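Long-range contacts in oligogalacturonate-specific porin KdgM (Dickeya dadantii, PDB 4FQE), which forms a monomeric outer-membrane beta-barrel channel specific for oligogalacturonides and is required for full virulence: residues V1-H7 with D19-H25; G30-E36 with E61-V67. All blocks are in the same frame, centred on the assembly; numbering follows the deposited sequence.

Interaction 1 of 2, residues V1-H7 with D19-H25; sequences VSIDYRH and DRLLISH. With C8E ((hydroxyethyloxy)tri(ethyloxy)octane), chain G.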
ATOM      1  N   VAL A   1      13.312  -7.575  -6.138  1.00 23.85           N
ATOM      2  CA  VAL A   1      12.407  -8.298  -5.240  1.00 23.16           C
ATOM      3  C   VAL A   1      12.548  -7.765  -3.819  1.00 22.76           C
ATOM      4  O   VAL A   1      13.648  -7.593  -3.338  1.00 23.01           O
ATOM      5  CB  VAL A   1      12.716  -9.820  -5.222  1.00 23.87           C
ATOM      6  CG1 VAL A   1      11.766 -10.529  -4.276  1.00 23.49           C
ATOM      7  CG2 VAL A   1      12.587 -10.418  -6.617  1.00 24.50           C
ATOM      8  N   SER A   2      11.424  -7.490  -3.182  1.00 22.21           N
ATOM      9  CA  SER A   2      11.392  -7.166  -1.795  1.00 22.10           C
ATOM     10  C   SER A   2      10.403  -8.067  -1.024  1.00 21.84           C
ATOM     11  O   SER A   2       9.462  -8.639  -1.586  1.00 21.10           O
ATOM     12  CB  SER A   2      11.170  -5.659  -1.607  1.00 22.21           C
ATOM     13  OG  SER A   2       9.866  -5.285  -1.949  1.00 22.70           O
ATOM     14  N   ILE A   3      10.699  -8.258   0.257  1.00 21.82           N
ATOM     15  CA  ILE A   3       9.839  -8.986   1.173  1.00 22.03           C
ATOM     16  C   ILE A   3       9.574  -8.026   2.348  1.00 21.35           C
ATOM     17  O   ILE A   3      10.503  -7.446   2.922  1.00 20.83           O
ATOM     18  CB  ILE A   3      10.528 -10.272   1.659  1.00 23.23           C
ATOM     19  CG1 ILE A   3      10.776 -11.221   0.486  1.00 23.91           C
ATOM     20  CG2 ILE A   3       9.703 -10.983   2.741  1.00 23.96           C
ATOM     21  CD1 ILE A   3      11.733 -12.360   0.811  1.00 25.34           C
ATOM     22  N   ASP A   4       8.306  -7.853   2.673  1.00 20.87           N
ATOM     23  CA  ASP A   4       7.872  -6.844   3.599  1.00 21.04           C
ATOM     24  C   ASP A   4       7.061  -7.565   4.660  1.00 21.06           C
ATOM     25  O   ASP A   4       6.005  -8.114   4.380  1.00 20.92           O
ATOM     26  CB  ASP A   4       7.047  -5.771   2.860  1.00 21.11           C
ATOM     27  CG  ASP A   4       6.654  -4.598   3.753  1.00 21.16           C
ATOM     28  OD1 ASP A   4       6.048  -4.787   4.813  1.00 20.69           O
ATOM     29  OD2 ASP A   4       6.866  -3.457   3.304  1.00 22.31           O
ATOM     30  N   TYR A   5       7.566  -7.531   5.884  1.00 21.02           N
ATOM     31  CA  TYR A   5       6.821  -7.977   7.029  1.00 21.57           C
ATOM     32  C   TYR A   5       6.263  -6.801   7.827  1.00 20.90           C
ATOM     33  O   TYR A   5       6.950  -5.802   8.025  1.00 20.50           O
ATOM     34  CB  TYR A   5       7.720  -8.778   7.982  1.00 23.03           C
ATOM     35  CG  TYR A   5       7.032  -8.976   9.323  1.00 23.80           C
ATOM     36  CD1 TYR A   5       5.965  -9.872   9.447  1.00 24.80           C
ATOM     37  CD2 TYR A   5       7.384  -8.219  10.430  1.00 24.61           C
ATOM     38  CE1 TYR A   5       5.316 -10.033  10.666  1.00 25.13           C
ATOM     39  CE2 TYR A   5       6.737  -8.366  11.653  1.00 24.98           C
ATOM     40  CZ  TYR A   5       5.703  -9.278  11.754  1.00 25.52           C
ATOM     41  OH  TYR A   5       5.075  -9.421  12.966  1.00 26.34           O
ATOM     42  N   ARG A   6       5.020  -6.923   8.275  1.00 20.70           N
ATOM     43  CA  ARG A   6       4.356  -5.832   8.988  1.00 20.62           C
ATOM     44  C   ARG A   6       3.450  -6.400  10.085  1.00 20.87           C
ATOM     45  O   ARG A   6       2.745  -7.388   9.865  1.00 21.17           O
ATOM     46  CB  ARG A   6       3.536  -4.949   8.015  1.00 20.41           C
ATOM     47  CG  ARG A   6       2.998  -3.673   8.638  1.00 20.56           C
ATOM     48  CD  ARG A   6       2.243  -2.801   7.630  1.00 20.69           C
ATOM     49  NE  ARG A   6       0.919  -3.363   7.346  1.00 21.51           N
ATOM     50  CZ  ARG A   6       0.107  -2.969   6.368  1.00 21.88           C
ATOM     51  NH1 ARG A   6       0.454  -1.993   5.540  1.00 21.53           N
ATOM     52  NH2 ARG A   6      -1.082  -3.573   6.232  1.00 22.35           N
ATOM     53  N   HIS A   7       3.482  -5.770  11.251  1.00 20.86           N
ATOM     54  CA  HIS A   7       2.592  -6.067  12.380  1.00 21.40           C
ATOM     55  C   HIS A   7       1.730  -4.871  12.641  1.00 21.83           C
ATOM     56  O   HIS A   7       2.216  -3.720  12.652  1.00 21.06           O
ATOM     57  CB  HIS A   7       3.410  -6.419  13.618  1.00 21.67           C
ATOM     58  CG  HIS A   7       2.577  -6.854  14.810  1.00 22.30           C
ATOM     59  ND1 HIS A   7       2.142  -8.111  14.962  1.00 22.84           N
ATOM     60  CD2 HIS A   7       2.116  -6.145  15.914  1.00 22.65           C
ATOM     61  CE1 HIS A   7       1.432  -8.225  16.085  1.00 23.64           C
ATOM     62  NE2 HIS A   7       1.422  -7.025  16.690  1.00 23.81           N
ATOM     63  N   ASP A  19      -0.862  -9.637  11.170  1.00 26.23           N
ATOM     64  CA  ASP A  19       0.455  -9.737  10.570  1.00 25.25           C
ATOM     65  C   ASP A  19       0.352 -10.017   9.078  1.00 24.21           C
ATOM     66  O   ASP A  19      -0.642 -10.595   8.590  1.00 24.21           O
ATOM     67  CB  ASP A  19       1.274 -10.844  11.232  1.00 26.17           C
ATOM     68  CG  ASP A  19       1.632 -10.529  12.673  1.00 27.03           C
ATOM     69  OD1 ASP A  19       2.612  -9.817  12.935  1.00 28.15           O
ATOM     70  OD2 ASP A  19       0.937 -11.010  13.580  1.00 29.04           O
ATOM     71  N   ARG A  20       1.385  -9.628   8.353  1.00 22.95           N
ATOM     72  CA  ARG A  20       1.422  -9.905   6.915  1.00 22.15           C
ATOM     73  C   ARG A  20       2.828 -10.145   6.396  1.00 21.84           C
ATOM     74  O   ARG A  20       3.807  -9.637   6.940  1.00 21.98           O
ATOM     75  CB  ARG A  20       0.760  -8.758   6.126  1.00 21.69           C
ATOM     76  CG  ARG A  20       1.571  -7.464   6.029  1.00 20.95           C
ATOM     77  CD  ARG A  20       2.557  -7.450   4.859  1.00 20.65           C
ATOM     78  NE  ARG A  20       3.122  -6.115   4.588  1.00 19.93           N
ATOM     79  CZ  ARG A  20       2.485  -5.100   4.021  1.00 19.87           C
ATOM     80  NH1 ARG A  20       1.225  -5.207   3.610  1.00 19.98           N
ATOM     81  NH2 ARG A  20       3.127  -3.941   3.871  1.00 19.64           N
ATOM     82  N   LEU A  21       2.934 -10.877   5.292  1.00 21.46           N
ATOM     83  CA  LEU A  21       4.174 -10.957   4.577  1.00 21.38           C
ATOM     84  C   LEU A  21       3.871 -10.730   3.101  1.00 20.75           C
ATOM     85  O   LEU A  21       3.120 -11.497   2.541  1.00 20.57           O
ATOM     86  CB  LEU A  21       4.788 -12.335   4.728  1.00 22.74           C
ATOM     87  CG  LEU A  21       6.275 -12.356   4.388  1.00 23.54           C
ATOM     88  CD1 LEU A  21       6.956 -11.763   5.615  1.00 24.29           C
ATOM     89  CD2 LEU A  21       6.808 -13.768   4.060  1.00 25.27           C
ATOM     90  N   LEU A  22       4.503  -9.722   2.522  1.00 20.09           N
ATOM     91  CA  LEU A  22       4.206  -9.228   1.154  1.00 20.16           C
ATOM     92  C   LEU A  22       5.488  -9.269   0.368  1.00 20.33           C
ATOM     93  O   LEU A  22       6.470  -8.614   0.729  1.00 20.38           O
ATOM     94  CB  LEU A  22       3.645  -7.802   1.194  1.00 19.94           C
ATOM     95  CG  LEU A  22       3.606  -6.960  -0.107  1.00 19.82           C
ATOM     96  CD1 LEU A  22       2.676  -7.580  -1.139  1.00 20.08           C
ATOM     97  CD2 LEU A  22       3.192  -5.520   0.235  1.00 19.79           C
ATOM     98  N   ILE A  23       5.474 -10.061  -0.708  1.00 20.71           N
ATOM     99  CA  ILE A  23       6.608 -10.208  -1.573  1.00 21.14           C
ATOM    100  C   ILE A  23       6.260  -9.593  -2.916  1.00 20.75           C
ATOM    101  O   ILE A  23       5.208  -9.894  -3.465  1.00 20.41           O
ATOM    102  CB  ILE A  23       6.900 -11.720  -1.789  1.00 22.13           C
ATOM    103  CG1 ILE A  23       6.948 -12.459  -0.452  1.00 23.00           C
ATOM    104  CG2 ILE A  23       8.207 -11.903  -2.539  1.00 22.57           C
ATOM    105  CD1 ILE A  23       6.807 -13.982  -0.671  1.00 24.32           C
ATOM    106  N   SER A  24       7.145  -8.773  -3.460  1.00 20.67           N
ATOM    107  CA  SER A  24       6.816  -8.104  -4.715  1.00 20.80           C
ATOM    108  C   SER A  24       8.022  -7.760  -5.539  1.00 21.07           C
ATOM    109  O   SER A  24       9.171  -7.758  -5.062  1.00 21.63           O
ATOM    110  CB  SER A  24       5.969  -6.877  -4.419  1.00 20.62           C
ATOM    111  OG  SER A  24       6.457  -6.163  -3.366  1.00 21.19           O
ATOM    112  N   HIS A  25       7.780  -7.520  -6.814  1.00 21.13           N
ATOM    113  CA  HIS A  25       8.841  -7.082  -7.691  1.00 21.67           C
ATOM    114  C   HIS A  25       8.239  -6.238  -8.801  1.00 21.69           C
ATOM    115  O   HIS A  25       7.122  -6.526  -9.258  1.00 20.92           O
ATOM    116  CB  HIS A  25       9.623  -8.264  -8.214  1.00 22.47           C
ATOM    117  CG  HIS A  25      10.739  -7.892  -9.155  1.00 23.40           C
ATOM    118  ND1 HIS A  25      11.909  -7.391  -8.724  1.00 23.79           N
ATOM    119  CD2 HIS A  25      10.811  -7.917 -10.550  1.00 24.13           C
ATOM    120  CE1 HIS A  25      12.707  -7.120  -9.778  1.00 24.70           C
ATOM    121  NE2 HIS A  25      12.042  -7.462 -10.897  1.00 24.95           N
TER
HETATM  122  C1  C8E G 306       9.822 -11.978   5.955  1.00 55.80           C
HETATM  123  C2  C8E G 306      10.537 -11.111   6.967  1.00 57.57           C
HETATM  124  C3  C8E G 306      10.994  -9.771   6.385  1.00 56.63           C
HETATM  125  C4  C8E G 306      11.985  -9.941   5.238  1.00 57.26           C
HETATM  126  C5  C8E G 306      13.310 -10.575   5.666  1.00 59.59           C
HETATM  127  C6  C8E G 306      13.584 -11.924   4.995  1.00 59.31           C
HETATM  128  C7  C8E G 306      14.706 -11.822   3.969  1.00 59.74           C
HETATM  129  C8  C8E G 306      15.367 -13.178   3.705  1.00 59.05           C
HETATM  130  O9  C8E G 306      16.712 -13.030   3.250  1.00 59.68           O
HETATM  131  C10 C8E G 306      17.585 -12.754   4.346  1.00 59.24           C
HETATM  132  C11 C8E G 306      19.036 -12.618   3.962  1.00 58.64           C
HETATM  133  O12 C8E G 306      19.683 -11.738   4.895  1.00 61.87           O
HETATM  134  C13 C8E G 306      19.590 -12.109   6.294  1.00 58.10           C
HETATM  135  C14 C8E G 306      20.821 -12.865   6.764  1.00 58.16           C
HETATM  136  O15 C8E G 306      20.602 -13.283   8.130  1.00 58.33           O
HETATM  137  C16 C8E G 306      19.792 -14.449   8.277  1.00 55.17           C
HETATM  138  C17 C8E G 306      18.612 -14.262   9.196  1.00 57.36           C
HETATM  139  O18 C8E G 306      17.661 -15.292   8.908  1.00 58.56           O
HETATM  140  C19 C8E G 306      16.303 -14.892   8.989  1.00 57.59           C
HETATM  141  C20 C8E G 306      15.672 -14.934   7.611  1.00 59.72           C
HETATM  142  O21 C8E G 306      14.286 -15.270   7.750  1.00 62.22           O
HETATM  143  O   HOH W   1       7.185  -6.309  -0.743  1.00 33.20           O
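The first beta hairpin of the porin barrel is formed here by strands 2-9 and 18-26. The segments run antiparallel, with axes 4.6 Å apart. Hydrogen-bonded pairs are Ser2-Ser24, Asp4-Leu22 and Arg6-Arg20; Asp4 N to Leu22 O is 2.8 Å. One face carries Ile3, Tyr5, Leu21 and Ile23. Ile3 CG2 lies 4.0 Å from Leu21 CG, and the octyl tail of a C8E detergent rests here, so this face is the lipid-facing one. Farther along it Asp19 OD1 accepts from Tyr5 OH at a very short 2.5 Å and from His7 ND1 at 2.7 Å. The face of Ser2, Asp4, Arg6 and Arg20 lines the barrel interior. Asp4 OD1 takes Arg20 NE and NH2, both at 3.2 Å, in a salt bridge, and also the hydroxyl of Tyr189. The Arg6 guanidinium stacks on that of Arg20, centres 4.0 Å apart, despite their like charges. Strand 205-215 pairs with strand 2-9 and closes the barrel. Strand 31-40 pairs with 18-26, and its Glu36 forms a salt bridge with Arg20.

Interaction 2 of 2, residues G30-E36 with E61-V67; sequences GFGLSSE and EVVASYV. With OCT (N-octane), chain B; C8E ((hydroxyethyloxy)tri(ethyloxy)octane), chain F; C8E ((hydroxyethyloxy)tri(ethyloxy)octane), chain H; OCT (N-octane), chain C.
Strands 31-36 and 61-66 are extended and antiparallel, axes 4.6 Å apart at 168°. Before them Gly30 sits at phi 104°, psi -15°, where a CB would hit the preceding carbonyl and Val67 O. Its bare CA lets the backbones close up, and Gly30 O accepts from Val67 N at 2.9 Å. Hydrogen-bonded pairs follow at Gly32-Ser65, Ser34-Val63 and Glu36-Glu61; Gly32 N to Ser65 O is 2.7 Å. Phe31-Tyr66, Leu33-Ala64 and Ser35-Val62 alternate with them. Their side chains form the largely apolar outer surface of a transmembrane barrel, covered by n-octane and C8E. Phe31, chi1 t, turns its edge to the Tyr66 face, centroids 5.3 Å apart. Small Ala64 leaves a hollow bordered by Phe31 CZ and Leu33 CD2, each 4.3 Å from Ala64 CB. On the inner face bare Gly32 leaves room beside Ser65, and Ser34 OG nestles 3.3 Å from Val63 CB. One water joins Glu36 OE1 (2.6 Å) to Glu61 OE1 (2.8 Å). Arg20 forms a salt bridge with Glu36, and Arg92 with Glu61.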
ATOM      1  N   GLY A  30       8.120  -2.197 -16.423  1.00 25.05           N
ATOM      2  CA  GLY A  30       6.925  -1.635 -15.813  1.00 23.79           C
ATOM      3  C   GLY A  30       5.972  -2.672 -15.235  1.00 22.77           C
ATOM      4  O   GLY A  30       5.086  -2.324 -14.466  1.00 21.82           O
ATOM      5  N   PHE A  31       6.141  -3.942 -15.604  1.00 22.97           N
ATOM      6  CA  PHE A  31       5.241  -4.995 -15.103  1.00 22.38           C
ATOM      7  C   PHE A  31       5.572  -5.290 -13.650  1.00 21.78           C
ATOM      8  O   PHE A  31       6.758  -5.325 -13.290  1.00 21.84           O
ATOM      9  CB  PHE A  31       5.388  -6.265 -15.916  1.00 23.23           C
ATOM     10  CG  PHE A  31       4.409  -7.357 -15.517  1.00 23.36           C
ATOM     11  CD1 PHE A  31       4.842  -8.517 -14.900  1.00 23.59           C
ATOM     12  CD2 PHE A  31       3.049  -7.206 -15.774  1.00 23.41           C
ATOM     13  CE1 PHE A  31       3.924  -9.506 -14.532  1.00 23.79           C
ATOM     14  CE2 PHE A  31       2.138  -8.198 -15.431  1.00 23.26           C
ATOM     15  CZ  PHE A  31       2.569  -9.332 -14.805  1.00 23.32           C
ATOM     16  N   GLY A  32       4.538  -5.454 -12.823  1.00 20.88           N
ATOM     17  CA  GLY A  32       4.760  -5.749 -11.401  1.00 20.96           C
ATOM     18  C   GLY A  32       3.856  -6.860 -10.957  1.00 20.87           C
ATOM     19  O   GLY A  32       2.771  -7.028 -11.527  1.00 20.43           O
ATOM     20  N   LEU A  33       4.306  -7.582  -9.929  1.00 21.13           N
ATOM     21  CA  LEU A  33       3.606  -8.728  -9.382  1.00 21.80           C
ATOM     22  C   LEU A  33       3.872  -8.747  -7.899  1.00 21.00           C
ATOM     23  O   LEU A  33       5.014  -8.558  -7.499  1.00 21.04           O
ATOM     24  CB  LEU A  33       4.201 -10.017  -9.951  1.00 23.58           C
ATOM     25  CG  LEU A  33       3.329 -11.096 -10.561  1.00 25.66           C
ATOM     26  CD1 LEU A  33       4.084 -12.415 -10.434  1.00 27.24           C
ATOM     27  CD2 LEU A  33       1.930 -11.206  -9.944  1.00 26.16           C
ATOM     28  N   SER A  34       2.854  -9.015  -7.100  1.00 20.20           N
ATOM     29  CA  SER A  34       3.058  -9.206  -5.669  1.00 19.86           C
ATOM     30  C   SER A  34       2.192 -10.332  -5.154  1.00 20.10           C
ATOM     31  O   SER A  34       1.185 -10.665  -5.770  1.00 19.45           O
ATOM     32  CB  SER A  34       2.772  -7.908  -4.909  1.00 19.34           C
ATOM     33  OG  SER A  34       1.404  -7.568  -4.914  1.00 19.28           O
ATOM     34  N   SER A  35       2.607 -10.943  -4.037  1.00 20.37           N
ATOM     35  CA  SER A  35       1.785 -11.960  -3.391  1.00 21.22           C
ATOM     36  C   SER A  35       1.878 -11.671  -1.877  1.00 21.49           C
ATOM     37  O   SER A  35       2.939 -11.336  -1.393  1.00 21.01           O
ATOM     38  CB  SER A  35       2.326 -13.360  -3.755  1.00 22.69           C
ATOM     39  OG  SER A  35       1.496 -14.397  -3.257  1.00 23.54           O
ATOM     40  N   GLU A  36       0.759 -11.716  -1.172  1.00 21.87           N
ATOM     41  CA  GLU A  36       0.748 -11.365   0.241  1.00 22.34           C
ATOM     42  C   GLU A  36      -0.017 -12.439   0.998  1.00 23.06           C
ATOM     43  O   GLU A  36      -1.070 -12.872   0.541  1.00 23.41           O
ATOM     44  CB  GLU A  36       0.103 -10.006   0.474  1.00 22.25           C
ATOM     45  CG  GLU A  36       0.139  -9.564   1.918  1.00 23.10           C
ATOM     46  CD  GLU A  36      -0.312  -8.124   2.128  1.00 23.21           C
ATOM     47  OE1 GLU A  36      -0.810  -7.466   1.167  1.00 22.79           O
ATOM     48  OE2 GLU A  36      -0.179  -7.641   3.295  1.00 23.16           O
ATOM     49  N   GLU A  61      -3.363 -12.337  -0.941  1.00 26.35           N
ATOM     50  CA  GLU A  61      -3.681 -11.447  -2.072  1.00 25.17           C
ATOM     51  C   GLU A  61      -2.591 -11.472  -3.126  1.00 23.80           C
ATOM     52  O   GLU A  61      -1.415 -11.511  -2.818  1.00 23.39           O
ATOM     53  CB  GLU A  61      -3.950 -10.027  -1.594  1.00 25.51           C
ATOM     54  CG  GLU A  61      -4.394  -9.057  -2.697  1.00 25.80           C
ATOM     55  CD  GLU A  61      -4.751  -7.687  -2.162  1.00 26.87           C
ATOM     56  OE1 GLU A  61      -3.970  -7.143  -1.370  1.00 27.06           O
ATOM     57  OE2 GLU A  61      -5.827  -7.139  -2.516  1.00 28.38           O
ATOM     58  N   VAL A  62      -3.000 -11.471  -4.394  1.00 22.99           N
ATOM     59  CA  VAL A  62      -2.052 -11.342  -5.485  0.50 22.48           C
ATOM     60  C   VAL A  62      -2.452 -10.142  -6.313  1.00 21.87           C
ATOM     61  O   VAL A  62      -3.638  -9.863  -6.486  1.00 22.11           O
ATOM     62  CB  VAL A  62      -1.980 -12.610  -6.373  0.50 23.05           C
ATOM     63  CG1 VAL A  62      -3.345 -12.930  -6.967  0.50 23.26           C
ATOM     64  CG2 VAL A  62      -0.934 -12.419  -7.469  0.50 22.79           C
ATOM     65  N   VAL A  63      -1.451  -9.419  -6.802  1.00 21.35           N
ATOM     66  CA  VAL A  63      -1.660  -8.191  -7.582  1.00 20.91           C
ATOM     67  C   VAL A  63      -0.740  -8.292  -8.784  1.00 21.16           C
ATOM     68  O   VAL A  63       0.442  -8.600  -8.640  1.00 21.66           O
ATOM     69  CB  VAL A  63      -1.285  -6.901  -6.790  1.00 20.49           C
ATOM     70  CG1 VAL A  63      -1.600  -5.606  -7.579  1.00 20.26           C
ATOM     71  CG2 VAL A  63      -1.964  -6.870  -5.421  1.00 20.54           C
ATOM     72  N   ALA A  64      -1.284  -8.015  -9.953  1.00 21.16           N
ATOM     73  CA  ALA A  64      -0.502  -7.763 -11.170  1.00 21.28           C
ATOM     74  C   ALA A  64      -0.803  -6.352 -11.672  1.00 20.96           C
ATOM     75  O   ALA A  64      -1.923  -5.886 -11.564  1.00 20.47           O
ATOM     76  CB  ALA A  64      -0.840  -8.799 -12.243  1.00 21.94           C
ATOM     77  N   SER A  65       0.218  -5.648 -12.160  1.00 21.51           N
ATOM     78  CA  SER A  65       0.065  -4.284 -12.655  1.00 21.89           C
ATOM     79  C   SER A  65       1.121  -3.935 -13.687  1.00 22.52           C
ATOM     80  O   SER A  65       2.142  -4.601 -13.819  1.00 21.36           O
ATOM     81  CB  SER A  65       0.142  -3.243 -11.520  1.00 21.99           C
ATOM     82  OG  SER A  65       1.335  -3.408 -10.752  1.00 22.36           O
ATOM     83  N   TYR A  66       0.847  -2.848 -14.417  1.00 23.51           N
ATOM     84  CA  TYR A  66       1.834  -2.216 -15.301  1.00 24.55           C
ATOM     85  C   TYR A  66       1.941  -0.738 -14.881  1.00 24.09           C
ATOM     86  O   TYR A  66       0.924  -0.066 -14.753  1.00 23.48           O
ATOM     87  CB  TYR A  66       1.392  -2.305 -16.774  1.00 27.07           C
ATOM     88  CG  TYR A  66       2.167  -3.278 -17.650  1.00 29.65           C
ATOM     89  CD1 TYR A  66       1.579  -4.483 -18.097  1.00 30.99           C
ATOM     90  CD2 TYR A  66       3.486  -3.018 -18.030  1.00 31.07           C
ATOM     91  CE1 TYR A  66       2.278  -5.391 -18.891  1.00 31.97           C
ATOM     92  CE2 TYR A  66       4.206  -3.938 -18.802  1.00 32.56           C
ATOM     93  CZ  TYR A  66       3.590  -5.114 -19.246  1.00 33.24           C
ATOM     94  OH  TYR A  66       4.282  -6.013 -20.030  1.00 34.26           O
ATOM     95  N   VAL A  67       3.150  -0.211 -14.712  1.00 23.80           N
ATOM     96  CA  VAL A  67       3.296   1.226 -14.601  1.00 23.94           C
ATOM     97  C   VAL A  67       3.714   1.753 -15.962  1.00 25.43           C
ATOM     98  O   VAL A  67       4.746   1.360 -16.491  1.00 26.05           O
ATOM     99  CB  VAL A  67       4.332   1.676 -13.557  1.00 23.52           C
ATOM    100  CG1 VAL A  67       4.403   3.202 -13.560  1.00 23.61           C
ATOM    101  CG2 VAL A  67       3.975   1.195 -12.141  1.00 22.44           C
TER
HETATM  102  C1  OCT B 301       1.898 -15.771  -7.561  1.00 60.97           C
HETATM  103  C2  OCT B 301       2.581 -14.413  -7.620  1.00 61.68           C
HETATM  104  C3  OCT B 301       3.940 -14.450  -6.913  1.00 61.40           C
HETATM  105  C4  OCT B 301       4.604 -13.074  -6.768  1.00 60.84           C
HETATM  106  C5  OCT B 301       6.090 -13.175  -6.432  1.00 58.44           C
HETATM  107  C6  OCT B 301       6.816 -11.841  -6.630  1.00 57.03           C
HETATM  108  C7  OCT B 301       8.191 -12.041  -7.253  1.00 56.36           C
HETATM  109  C8  OCT B 301       8.072 -12.243  -8.745  1.00 58.30           C
HETATM  110  C1  C8E F 305      -1.586 -11.476 -14.526  1.00 59.68           C
HETATM  111  C2  C8E F 305      -2.980 -11.786 -14.010  1.00 60.97           C
HETATM  112  C3  C8E F 305      -3.086 -12.028 -12.492  1.00 63.34           C
HETATM  113  C4  C8E F 305      -1.912 -12.788 -11.898  1.00 65.93           C
HETATM  114  C5  C8E F 305      -2.329 -13.765 -10.801  1.00 68.70           C
HETATM  115  C6  C8E F 305      -1.176 -14.724 -10.501  1.00 72.00           C
HETATM  116  C7  C8E F 305      -1.519 -15.780  -9.437  1.00 74.75           C
HETATM  117  C8  C8E F 305      -1.959 -17.119 -10.041  1.00 75.03           C
HETATM  118  O9  C8E F 305      -1.826 -18.182  -9.094  1.00 77.25           O
HETATM  119  C10 C8E F 305      -2.940 -19.079  -8.989  1.00 76.64           C
HETATM  120  C11 C8E F 305      -2.475 -20.390  -8.362  1.00 77.68           C
HETATM  121  O12 C8E F 305      -2.979 -20.534  -7.027  1.00 80.91           O
HETATM  122  C13 C8E F 305      -1.984 -20.878  -6.050  1.00 79.00           C
HETATM  123  C14 C8E F 305      -2.617 -21.388  -4.750  1.00 80.36           C
HETATM  124  O15 C8E F 305      -3.927 -20.825  -4.544  1.00 81.05           O
HETATM  125  C16 C8E F 305      -4.121 -20.159  -3.291  1.00 80.41           C
HETATM  126  C17 C8E F 305      -5.194 -19.075  -3.429  1.00 78.00           C
HETATM  127  O18 C8E F 305      -4.634 -17.931  -4.088  1.00 74.37           O
HETATM  128  C19 C8E F 305      -4.809 -16.674  -3.425  1.00 72.47           C
HETATM  129  C20 C8E F 305      -5.432 -15.641  -4.363  1.00 69.15           C
HETATM  130  O21 C8E F 305      -6.052 -16.275  -5.488  1.00 70.53           O
HETATM  131  C1  C8E H 307     -10.536   0.654 -11.461  1.00 53.60           C
HETATM  132  C2  C8E H 307     -11.106   0.240 -12.793  1.00 55.77           C
HETATM  133  C3  C8E H 307     -10.238   0.817 -13.900  1.00 55.74           C
HETATM  134  C4  C8E H 307      -8.816   0.274 -13.836  1.00 56.31           C
HETATM  135  C5  C8E H 307      -8.500  -0.656 -14.990  1.00 58.51           C
HETATM  136  C6  C8E H 307      -9.002  -2.055 -14.672  1.00 60.66           C
HETATM  137  C7  C8E H 307      -7.874  -2.996 -14.279  1.00 63.39           C
HETATM  138  C8  C8E H 307      -8.347  -4.449 -14.272  1.00 66.74           C
HETATM  139  O9  C8E H 307      -8.102  -5.052 -15.545  1.00 72.38           O
HETATM  140  C10 C8E H 307      -8.564  -6.405 -15.638  1.00 70.27           C
HETATM  141  C11 C8E H 307      -7.582  -7.221 -16.481  1.00 71.30           C
HETATM  142  O12 C8E H 307      -6.711  -8.006 -15.670  1.00 72.87           O
HETATM  143  C13 C8E H 307      -5.474  -8.371 -16.294  1.00 73.26           C
HETATM  144  C14 C8E H 307      -4.411  -7.297 -16.047  1.00 74.48           C
HETATM  145  O15 C8E H 307      -3.179  -7.840 -15.549  1.00 75.93           O
HETATM  146  C16 C8E H 307      -1.983  -7.256 -16.097  1.00 73.99           C
HETATM  147  C17 C8E H 307      -1.611  -5.930 -15.444  1.00 69.22           C
HETATM  148  O18 C8E H 307      -2.162  -4.838 -16.192  1.00 67.31           O
HETATM  149  C19 C8E H 307      -3.236  -4.169 -15.537  1.00 67.19           C
HETATM  150  C20 C8E H 307      -4.422  -4.006 -16.477  1.00 69.25           C
HETATM  151  O21 C8E H 307      -5.637  -4.407 -15.837  1.00 72.65           O
HETATM  152  C1  OCT C 302       5.086 -17.021 -10.450  1.00 81.83           C
HETATM  153  C2  OCT C 302       6.501 -17.100 -10.978  1.00 81.89           C
HETATM  154  C3  OCT C 302       7.017 -15.725 -11.395  1.00 79.99           C
HETATM  155  C4  OCT C 302       6.043 -15.072 -12.374  1.00 79.97           C
HETATM  156  C5  OCT C 302       6.695 -13.966 -13.197  1.00 78.70           C
HETATM  157  C6  OCT C 302       5.934 -13.747 -14.502  1.00 80.40           C
HETATM  158  C7  OCT C 302       6.852 -13.104 -15.521  1.00 78.99           C
HETATM  159  C8  OCT C 302       7.205 -11.708 -15.065  1.00 74.97           C
HETATM  160  O   HOH W   2      -0.153  -8.896  -3.048  1.00 32.88           O
HETATM  161  O   HOH W   3      -1.138  -7.390  -1.397  1.00 33.28           O

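How the interactions relate
From the N terminus, strand 2-9 leads into strand 18-26, and interaction 1 closes this first hairpin across 11 residues. The chain then turns into strand 31-40. Interaction 2 opens there and closes over 24 residues when the chain returns as strand 57-69. The two contacts are in series; they neither nest nor cross. Their centres lie about 13 Å apart. Strands 18-26 and 31-40 are neighbours in the sheet, so the four segments form a continuous run of the barrel wall. Ile23 O and Ser35 N, 2.9 Å apart, probably hydrogen-bond across that seam. Inside, the two contacts are tied by Arg20 NH1 and Glu36 OE2, 2.8 Å apart, and Ser24 packs on Ser34.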